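Local coordinates for protein formate dehydrogenase subunit beta (Desulfovibrio gigas, PDB 1H0H) that carries electrons through three [4Fe-4S] clusters as the electron-transfer subunit of a periplasmic formate dehydrogenase, which reversibly oxidises formate to carbon dioxide, at residues B[37-42]-B[49-54]; B[64-69]-B[206-211]. All coordinates share one frame; numbering follows the deposited sequence.

Contact 1 (B[37-42]-B[49-54]); sequences FHQNPP and YKLVRM
Gln39 lies along the backbone of Val52 to Met54 with its chain extended, CG anti to the backbone N (chi1 168°), so that its amide ends beside the strand. Gln39 OE1 accepts a nearly straight hydrogen bond from Met54 N (3.0 Å, 165° at the hydrogen), the donor standing above the carbonyl plane. The CG of Gln39 rests on Val52 O at 3.5 Å. Gln39 and Arg53 run side by side, amide and guanidinium planes 79° apart, and water 1 joins them by accepting from Gln39 NE2 and from Arg53 NH1. The guanidinium also forms salt bridges with Asp43 and Asp70, and Leu51 CD2 lies over one of its faces.

Leu51 fills the other end of the contact, its CD1 touching Pro41 CD at 3.5 Å and Pro41 O at 3.2 Å. A cis peptide bond precedes this proline. Met54, bent at chi3, puts Met54 SD 3.9 Å from Gln39 N and Met54 CE 4.0 Å from His38 CB. Water 2 accepts from Asn40 N and can donate to Val52 O, while Val52 itself lines the pocket of a [4Fe-4S] cluster. A side-chain amide thus meets Met54 N and a water can meet Val52 O, Gln18 takes Val52 N, and the loop is joined to the strand without backbone-to-backbone pairing.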
ATOM      1  N   PHE B  37       0.352  21.990 -14.389  1.00 14.50           N
ATOM      2  CA  PHE B  37      -0.028  22.050 -12.976  1.00 14.68           C
ATOM      3  C   PHE B  37      -0.870  20.885 -12.537  1.00 15.92           C
ATOM      4  O   PHE B  37      -1.603  20.286 -13.338  1.00 14.33           O
ATOM      5  CB  PHE B  37      -0.850  23.301 -12.718  1.00 15.72           C
ATOM      6  CG  PHE B  37      -0.228  24.523 -13.283  1.00 17.06           C
ATOM      7  CD1 PHE B  37       0.686  25.238 -12.540  1.00 18.26           C
ATOM      8  CD2 PHE B  37      -0.509  24.928 -14.580  1.00 17.42           C
ATOM      9  CE1 PHE B  37       1.288  26.342 -13.050  1.00 18.64           C
ATOM     10  CE2 PHE B  37       0.106  26.055 -15.108  1.00 19.75           C
ATOM     11  CZ  PHE B  37       1.001  26.758 -14.338  1.00 19.57           C
ATOM     12  N   HIS B  38      -0.823  20.609 -11.240  1.00 15.07           N
ATOM     13  CA  HIS B  38      -1.641  19.531 -10.699  1.00 15.84           C
ATOM     14  C   HIS B  38      -3.061  19.989 -10.428  1.00 14.92           C
ATOM     15  O   HIS B  38      -3.978  19.189 -10.481  1.00 14.19           O
ATOM     16  CB  HIS B  38      -1.004  18.952  -9.449  1.00 14.52           C
ATOM     17  CG  HIS B  38       0.191  18.100  -9.749  1.00 14.20           C
ATOM     18  ND1 HIS B  38       0.073  16.816 -10.218  1.00 15.71           N
ATOM     19  CD2 HIS B  38       1.520  18.342  -9.641  1.00 13.30           C
ATOM     20  CE1 HIS B  38       1.280  16.302 -10.417  1.00 14.39           C
ATOM     21  NE2 HIS B  38       2.177  17.208 -10.076  1.00 13.40           N
ATOM     22  N   GLN B  39      -3.244  21.287 -10.202  1.00 15.02           N
ATOM     23  CA  GLN B  39      -4.590  21.804  -9.963  1.00 15.95           C
ATOM     24  C   GLN B  39      -5.460  21.615 -11.229  1.00 15.12           C
ATOM     25  O   GLN B  39      -4.985  21.796 -12.359  1.00 15.31           O
ATOM     26  CB  GLN B  39      -4.521  23.281  -9.588  1.00 17.13           C
ATOM     27  CG  GLN B  39      -5.881  23.964  -9.606  1.00 17.70           C
ATOM     28  CD  GLN B  39      -5.746  25.478  -9.425  1.00 19.15           C
ATOM     29  OE1 GLN B  39      -4.768  25.953  -8.832  1.00 19.55           O
ATOM     30  NE2 GLN B  39      -6.695  26.230  -9.967  1.00 17.67           N
ATOM     31  N   ASN B  40      -6.693  21.170 -11.042  1.00 14.57           N
ATOM     32  CA  ASN B  40      -7.632  20.976 -12.157  1.00 16.20           C
ATOM     33  C   ASN B  40      -9.011  20.636 -11.600  1.00 14.89           C
ATOM     34  O   ASN B  40      -9.099  19.873 -10.630  1.00 15.83           O
ATOM     35  CB  ASN B  40      -7.118  19.877 -13.116  1.00 15.73           C
ATOM     36  CG  ASN B  40      -6.748  20.431 -14.489  1.00 15.61           C
ATOM     37  OD1 ASN B  40      -7.409  21.350 -14.996  1.00 18.64           O
ATOM     38  ND2 ASN B  40      -5.694  19.878 -15.098  1.00 14.18           N
ATOM     39  N   PRO B  41     -10.081  21.252 -12.102  1.00 16.52           N
ATOM     40  CA  PRO B  41     -10.052  22.272 -13.165  1.00 16.70           C
ATOM     41  C   PRO B  41      -9.322  23.573 -12.752  1.00 16.04           C
ATOM     42  O   PRO B  41      -9.005  23.796 -11.589  1.00 18.47           O
ATOM     43  CB  PRO B  41     -11.530  22.570 -13.425  1.00 17.38           C
ATOM     44  CG  PRO B  41     -12.327  21.546 -12.674  1.00 17.98           C
ATOM     45  CD  PRO B  41     -11.446  20.985 -11.614  1.00 17.67           C
ATOM     46  N   PRO B  42      -9.042  24.406 -13.729  1.00 16.95           N
ATOM     47  CA  PRO B  42      -8.283  25.649 -13.520  1.00 17.08           C
ATOM     48  C   PRO B  42      -9.029  26.662 -12.680  1.00 16.83           C
ATOM     49  O   PRO B  42      -8.415  27.527 -12.053  1.00 17.25           O
ATOM     50  CB  PRO B  42      -8.160  26.235 -14.939  1.00 17.31           C
ATOM     51  CG  PRO B  42      -8.492  25.173 -15.834  1.00 17.66           C
ATOM     52  CD  PRO B  42      -9.397  24.187 -15.136  1.00 17.20           C
ATOM     53  N   TYR B  49     -18.071  23.502  -7.569  1.00 17.57           N
ATOM     54  CA  TYR B  49     -18.275  24.473  -6.525  1.00 15.35           C
ATOM     55  C   TYR B  49     -17.120  24.513  -5.541  1.00 16.88           C
ATOM     56  O   TYR B  49     -16.987  25.455  -4.783  1.00 15.88           O
ATOM     57  CB  TYR B  49     -19.491  24.107  -5.706  1.00 14.80           C
ATOM     58  CG  TYR B  49     -20.784  23.807  -6.419  1.00 15.57           C
ATOM     59  CD1 TYR B  49     -21.046  24.257  -7.724  1.00 13.63           C
ATOM     60  CD2 TYR B  49     -21.771  23.082  -5.762  1.00 15.68           C
ATOM     61  CE1 TYR B  49     -22.252  23.997  -8.334  1.00 14.51           C
ATOM     62  CE2 TYR B  49     -22.967  22.820  -6.369  1.00 15.04           C
ATOM     63  CZ  TYR B  49     -23.204  23.272  -7.654  1.00 15.35           C
ATOM     64  OH  TYR B  49     -24.427  22.979  -8.216  1.00 16.68           O
ATOM     65  N   LYS B  50     -16.325  23.443  -5.516  1.00 17.28           N
ATOM     66  CA  LYS B  50     -15.243  23.319  -4.546  1.00 16.94           C
ATOM     67  C   LYS B  50     -14.041  23.016  -5.400  1.00 18.31           C
ATOM     68  O   LYS B  50     -14.058  22.075  -6.203  1.00 17.87           O
ATOM     69  CB  LYS B  50     -15.564  22.191  -3.548  1.00 18.34           C
ATOM     70  CG  LYS B  50     -14.547  22.003  -2.410  1.00 19.02           C
ATOM     71  CD  LYS B  50     -14.466  23.257  -1.498  1.00 19.29           C
ATOM     72  CE  LYS B  50     -13.840  22.922  -0.163  1.00 19.45           C
ATOM     73  NZ  LYS B  50     -13.482  24.129   0.693  1.00 18.96           N
ATOM     74  N   LEU B  51     -13.033  23.870  -5.289  1.00 16.81           N
ATOM     75  CA  LEU B  51     -11.862  23.731  -6.117  1.00 17.30           C
ATOM     76  C   LEU B  51     -10.577  23.877  -5.318  1.00 17.59           C
ATOM     77  O   LEU B  51     -10.305  24.930  -4.740  1.00 17.66           O
ATOM     78  CB  LEU B  51     -11.910  24.791  -7.222  1.00 16.44           C
ATOM     79  CG  LEU B  51     -10.778  24.629  -8.219  1.00 17.11           C
ATOM     80  CD1 LEU B  51     -10.959  23.374  -9.041  1.00 17.48           C
ATOM     81  CD2 LEU B  51     -10.692  25.871  -9.108  1.00 16.70           C
ATOM     82  N   VAL B  52      -9.779  22.815  -5.277  1.00 16.44           N
ATOM     83  CA  VAL B  52      -8.520  22.904  -4.551  1.00 16.57           C
ATOM     84  C   VAL B  52      -7.461  23.582  -5.411  1.00 16.71           C
ATOM     85  O   VAL B  52      -6.956  23.025  -6.396  1.00 17.90           O
ATOM     86  CB  VAL B  52      -8.036  21.529  -4.006  1.00 15.62           C
ATOM     87  CG1 VAL B  52      -6.702  21.692  -3.311  1.00 17.25           C
ATOM     88  CG2 VAL B  52      -9.089  20.941  -3.037  1.00 15.44           C
ATOM     89  N   ARG B  53      -7.150  24.819  -5.046  1.00 16.98           N
ATOM     90  CA  ARG B  53      -6.181  25.586  -5.788  1.00 15.77           C
ATOM     91  C   ARG B  53      -4.815  25.256  -5.230  1.00 16.08           C
ATOM     92  O   ARG B  53      -4.684  24.987  -4.042  1.00 14.92           O
ATOM     93  CB  ARG B  53      -6.501  27.067  -5.660  1.00 15.00           C
ATOM     94  CG  ARG B  53      -7.785  27.480  -6.345  1.00 16.10           C
ATOM     95  CD  ARG B  53      -8.068  28.970  -6.229  1.00 15.74           C
ATOM     96  NE  ARG B  53      -9.402  29.353  -6.683  1.00 16.39           N
ATOM     97  CZ  ARG B  53      -9.744  29.464  -7.961  1.00 16.72           C
ATOM     98  NH1 ARG B  53      -8.860  29.197  -8.922  1.00 17.90           N
ATOM     99  NH2 ARG B  53     -10.966  29.840  -8.281  1.00 17.75           N
ATOM    100  N   MET B  54      -3.805  25.224  -6.091  1.00 15.72           N
ATOM    101  CA  MET B  54      -2.481  24.786  -5.667  1.00 16.75           C
ATOM    102  C   MET B  54      -1.440  25.680  -6.313  1.00 17.63           C
ATOM    103  O   MET B  54      -1.409  25.814  -7.555  1.00 15.94           O
ATOM    104  CB  MET B  54      -2.243  23.310  -6.052  1.00 17.21           C
ATOM    105  CG  MET B  54      -3.316  22.311  -5.561  1.00 17.01           C
ATOM    106  SD  MET B  54      -3.228  20.652  -6.388  1.00 20.61           S
ATOM    107  CE  MET B  54      -1.731  19.943  -5.631  1.00 16.75           C
TER
HETATM  108  O   HOH W   1      -6.114  28.887  -9.222  1.00 34.29           O
HETATM  109  O   HOH W   2      -7.913  21.106  -8.059  1.00 19.73           O
HETATM  110  O   HOH W   3      -8.188  30.580 -11.862  1.00 33.16           O

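Contact 2 (B[64-69]-B[206-211]); sequences DWLFFP and KLYHEY
The ring of Tyr208 lies on Leu66, and its CB meets Phe68, the two side chains that strand 62-70 turns toward the loop. Leu66 crosses the ring at about a right angle and fills one ring face: its CB sits 4.0 Å from the centroid of the Tyr208 ring, 20° off the normal, a CH-pi contact. From there the two methyls spread over the same ring. Leu66 CD1 reaches Tyr208 CE1 at 3.8 Å and also meets Leu207 CB at 3.9 Å, whereas Leu66 CD2 lies near the phenol end. In the ring plane, Phe67 O comes to the edge, 3.4 Å from Tyr208 CD2.

The CB of Tyr208 is a second, smaller bump, 3.7 Å from Phe68 CD1. Phe68 holds its CG anti to the backbone N (chi1 -160°), which swings the ring out across the start of the tyrosine side chain, and His209 CB lies over one of its faces, 4.2 Å from Phe68 CD2. Phe199 also stacks with Phe68, and the Tyr208 hydroxyl is hydrogen-bonded to Ala202 N, so both aromatics are tied to the region of strand 197-201.

Water 4 lies between the backbones, close enough to donate to Leu66 O and Tyr208 O at 2.8 Å each. Packing of hydrocarbon on aromatic faces therefore carries the contact and seats the C-terminal loop on the hairpin strand, while a water can bridge the two backbones, and Tyr208 O also accepts from His55 ND1.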
ATOM      1  N   ASP B  64       7.781  26.045  -1.179  1.00 14.09           N
ATOM      2  CA  ASP B  64       6.608  25.654  -0.446  1.00 14.14           C
ATOM      3  C   ASP B  64       5.520  25.438  -1.492  1.00 13.87           C
ATOM      4  O   ASP B  64       5.675  25.816  -2.646  1.00 13.76           O
ATOM      5  CB  ASP B  64       6.207  26.750   0.526  1.00 15.67           C
ATOM      6  CG  ASP B  64       5.400  26.233   1.701  1.00 18.20           C
ATOM      7  OD1 ASP B  64       4.771  25.131   1.634  1.00 19.38           O
ATOM      8  OD2 ASP B  64       5.334  26.883   2.751  1.00 19.81           O
ATOM      9  N   TRP B  65       4.434  24.798  -1.096  1.00 12.33           N
ATOM     10  CA  TRP B  65       3.333  24.537  -1.996  1.00 13.55           C
ATOM     11  C   TRP B  65       2.069  24.863  -1.221  1.00 13.81           C
ATOM     12  O   TRP B  65       1.726  24.178  -0.247  1.00 16.21           O
ATOM     13  CB  TRP B  65       3.362  23.071  -2.402  1.00 12.71           C
ATOM     14  CG  TRP B  65       2.722  22.732  -3.686  1.00 13.58           C
ATOM     15  CD1 TRP B  65       2.039  23.559  -4.525  1.00 14.17           C
ATOM     16  CD2 TRP B  65       2.673  21.423  -4.275  1.00 13.84           C
ATOM     17  NE1 TRP B  65       1.593  22.847  -5.613  1.00 14.38           N
ATOM     18  CE2 TRP B  65       1.979  21.535  -5.486  1.00 13.98           C
ATOM     19  CE3 TRP B  65       3.177  20.156  -3.892  1.00 13.34           C
ATOM     20  CZ2 TRP B  65       1.759  20.432  -6.330  1.00 14.20           C
ATOM     21  CZ3 TRP B  65       2.975  19.071  -4.729  1.00 13.63           C
ATOM     22  CH2 TRP B  65       2.261  19.211  -5.929  1.00 13.26           C
ATOM     23  N   LEU B  66       1.398  25.917  -1.659  1.00 13.49           N
ATOM     24  CA  LEU B  66       0.259  26.480  -0.946  1.00 14.72           C
ATOM     25  C   LEU B  66      -1.052  26.053  -1.536  1.00 14.90           C
ATOM     26  O   LEU B  66      -1.270  26.175  -2.737  1.00 16.32           O
ATOM     27  CB  LEU B  66       0.323  28.013  -0.937  1.00 15.80           C
ATOM     28  CG  LEU B  66       1.637  28.582  -0.405  1.00 16.57           C
ATOM     29  CD1 LEU B  66       1.613  30.117  -0.363  1.00 17.28           C
ATOM     30  CD2 LEU B  66       1.964  27.999   0.977  1.00 17.43           C
ATOM     31  N   PHE B  67      -1.932  25.595  -0.666  1.00 14.14           N
ATOM     32  CA  PHE B  67      -3.211  25.053  -1.065  1.00 13.99           C
ATOM     33  C   PHE B  67      -4.372  25.903  -0.530  1.00 13.89           C
ATOM     34  O   PHE B  67      -4.328  26.373   0.598  1.00 13.85           O
ATOM     35  CB  PHE B  67      -3.338  23.622  -0.546  1.00 13.57           C
ATOM     36  CG  PHE B  67      -2.170  22.728  -0.906  1.00 13.94           C
ATOM     37  CD1 PHE B  67      -1.651  22.723  -2.185  1.00 13.33           C
ATOM     38  CD2 PHE B  67      -1.599  21.885   0.036  1.00 12.86           C
ATOM     39  CE1 PHE B  67      -0.573  21.909  -2.514  1.00 15.92           C
ATOM     40  CE2 PHE B  67      -0.520  21.070  -0.290  1.00 14.57           C
ATOM     41  CZ  PHE B  67      -0.019  21.062  -1.574  1.00 14.01           C
ATOM     42  N   PHE B  68      -5.419  26.025  -1.336  1.00 13.99           N
ATOM     43  CA  PHE B  68      -6.601  26.825  -1.021  1.00 14.70           C
ATOM     44  C   PHE B  68      -7.844  26.129  -1.580  1.00 14.21           C
ATOM     45  O   PHE B  68      -8.101  26.171  -2.784  1.00 15.16           O
ATOM     46  CB  PHE B  68      -6.430  28.201  -1.688  1.00 14.88           C
ATOM     47  CG  PHE B  68      -7.280  29.278  -1.109  1.00 15.11           C
ATOM     48  CD1 PHE B  68      -6.862  29.987   0.017  1.00 15.56           C
ATOM     49  CD2 PHE B  68      -8.465  29.635  -1.710  1.00 15.68           C
ATOM     50  CE1 PHE B  68      -7.662  31.029   0.559  1.00 16.16           C
ATOM     51  CE2 PHE B  68      -9.258  30.649  -1.172  1.00 17.19           C
ATOM     52  CZ  PHE B  68      -8.854  31.345  -0.045  1.00 15.43           C
ATOM     53  N   PRO B  69      -8.615  25.469  -0.728  1.00 16.76           N
ATOM     54  CA  PRO B  69      -9.824  24.739  -1.168  1.00 15.23           C
ATOM     55  C   PRO B  69     -10.992  25.722  -1.292  1.00 16.56           C
ATOM     56  O   PRO B  69     -11.833  25.844  -0.400  1.00 15.47           O
ATOM     57  CB  PRO B  69     -10.091  23.754  -0.027  1.00 16.57           C
ATOM     58  CG  PRO B  69      -9.320  24.215   1.124  1.00 17.08           C
ATOM     59  CD  PRO B  69      -8.368  25.334   0.710  1.00 17.15           C
ATOM     60  N   LYS B 206      -2.770  36.467  -1.429  1.00 14.28           N
ATOM     61  CA  LYS B 206      -2.629  36.480  -2.872  1.00 14.49           C
ATOM     62  C   LYS B 206      -1.608  35.448  -3.388  1.00 14.49           C
ATOM     63  O   LYS B 206      -1.540  35.163  -4.587  1.00 16.78           O
ATOM     64  CB  LYS B 206      -2.353  37.910  -3.358  1.00 16.58           C
ATOM     65  CG  LYS B 206      -3.606  38.814  -3.300  1.00 16.79           C
ATOM     66  CD  LYS B 206      -3.291  40.257  -3.703  1.00 19.69           C
ATOM     67  CE  LYS B 206      -4.523  41.139  -3.698  1.00 20.39           C
ATOM     68  NZ  LYS B 206      -5.372  40.957  -2.470  1.00 21.30           N
ATOM     69  N   LEU B 207      -0.819  34.889  -2.489  1.00 14.67           N
ATOM     70  CA  LEU B 207       0.100  33.812  -2.860  1.00 14.33           C
ATOM     71  C   LEU B 207      -0.690  32.507  -2.938  1.00 14.46           C
ATOM     72  O   LEU B 207      -0.262  31.543  -3.580  1.00 15.35           O
ATOM     73  CB  LEU B 207       1.228  33.679  -1.842  1.00 13.90           C
ATOM     74  CG  LEU B 207       2.177  34.866  -1.825  1.00 14.30           C
ATOM     75  CD1 LEU B 207       3.163  34.746  -0.708  1.00 14.66           C
ATOM     76  CD2 LEU B 207       2.871  34.958  -3.162  1.00 14.70           C
ATOM     77  N   TYR B 208      -1.850  32.480  -2.302  1.00 14.95           N
ATOM     78  CA  TYR B 208      -2.724  31.301  -2.384  1.00 14.86           C
ATOM     79  C   TYR B 208      -3.687  31.410  -3.556  1.00 16.78           C
ATOM     80  O   TYR B 208      -3.920  30.438  -4.286  1.00 18.35           O
ATOM     81  CB  TYR B 208      -3.539  31.108  -1.107  1.00 14.63           C
ATOM     82  CG  TYR B 208      -2.734  30.719   0.116  1.00 15.40           C
ATOM     83  CD1 TYR B 208      -1.904  31.643   0.760  1.00 14.67           C
ATOM     84  CD2 TYR B 208      -2.823  29.437   0.640  1.00 15.83           C
ATOM     85  CE1 TYR B 208      -1.168  31.284   1.882  1.00 15.73           C
ATOM     86  CE2 TYR B 208      -2.106  29.072   1.783  1.00 16.22           C
ATOM     87  CZ  TYR B 208      -1.279  29.991   2.397  1.00 14.94           C
ATOM     88  OH  TYR B 208      -0.554  29.611   3.522  1.00 14.73           O
ATOM     89  N   HIS B 209      -4.255  32.594  -3.736  1.00 16.00           N
ATOM     90  CA  HIS B 209      -5.223  32.805  -4.808  1.00 16.52           C
ATOM     91  C   HIS B 209      -5.441  34.291  -4.965  1.00 16.34           C
ATOM     92  O   HIS B 209      -5.506  35.021  -3.967  1.00 14.49           O
ATOM     93  CB  HIS B 209      -6.546  32.106  -4.474  1.00 16.97           C
ATOM     94  CG  HIS B 209      -7.606  32.286  -5.507  1.00 17.31           C
ATOM     95  ND1 HIS B 209      -7.351  32.179  -6.855  1.00 17.53           N
ATOM     96  CD2 HIS B 209      -8.928  32.568  -5.391  1.00 17.30           C
ATOM     97  CE1 HIS B 209      -8.473  32.365  -7.528  1.00 18.72           C
ATOM     98  NE2 HIS B 209      -9.444  32.614  -6.663  1.00 16.95           N
ATOM     99  N   GLU B 210      -5.507  34.740  -6.215  1.00 17.59           N
ATOM    100  CA  GLU B 210      -5.614  36.182  -6.499  1.00 19.50           C
ATOM    101  C   GLU B 210      -6.843  36.807  -5.877  1.00 18.68           C
ATOM    102  O   GLU B 210      -6.877  38.009  -5.605  1.00 19.94           O
ATOM    103  CB  GLU B 210      -5.600  36.443  -8.005  1.00 21.94           C
ATOM    104  CG  GLU B 210      -6.706  35.756  -8.805  1.00 24.23           C
ATOM    105  CD  GLU B 210      -6.568  35.992 -10.320  1.00 25.66           C
ATOM    106  OE1 GLU B 210      -6.036  37.053 -10.741  1.00 27.13           O
ATOM    107  OE2 GLU B 210      -6.979  35.106 -11.100  1.00 27.71           O
ATOM    108  N   TYR B 211      -7.846  35.982  -5.625  1.00 20.42           N
ATOM    109  CA  TYR B 211      -9.096  36.458  -5.071  1.00 19.72           C
ATOM    110  C   TYR B 211      -9.364  35.892  -3.697  1.00 19.41           C
ATOM    111  O   TYR B 211     -10.502  35.852  -3.256  1.00 19.67           O
ATOM    112  CB  TYR B 211     -10.249  36.128  -6.004  1.00 21.49           C
ATOM    113  CG  TYR B 211     -10.100  36.694  -7.401  1.00 22.71           C
ATOM    114  CD1 TYR B 211      -9.940  38.060  -7.612  1.00 24.73           C
ATOM    115  CD2 TYR B 211     -10.142  35.864  -8.510  1.00 22.53           C
ATOM    116  CE1 TYR B 211      -9.817  38.572  -8.900  1.00 26.09           C
ATOM    117  CE2 TYR B 211     -10.040  36.359  -9.785  1.00 23.29           C
ATOM    118  CZ  TYR B 211      -9.871  37.705  -9.985  1.00 25.49           C
ATOM    119  OH  TYR B 211      -9.761  38.197 -11.271  1.00 26.64           O
TER
HETATM  120  O   HOH W   4      -3.507  27.786  -3.398  1.00 26.22           O

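How the contacts relate
Both contacts are largely buried and hold the same antiparallel hairpin, contact 1 through strand 51-59 and contact 2 through strand 62-70. Their centres lie 11 Å apart, and a probable hydrogen bond from Arg53 N to Phe68 O (2.8 Å) joins the paired strands. Arg53 also packs on His209, bringing contact 1 against the C-terminal loop of contact 2. Contact 1 is the more polar and has exposed Pro42 at its margin; both ring nitrogens of its His38 bond to acidic groups on another protein chain. Contact 2 is mainly aromatic and aliphatic, joining parts far apart in sequence. Val52 and Pro69 belong to the same cluster pocket, Lys50 to another.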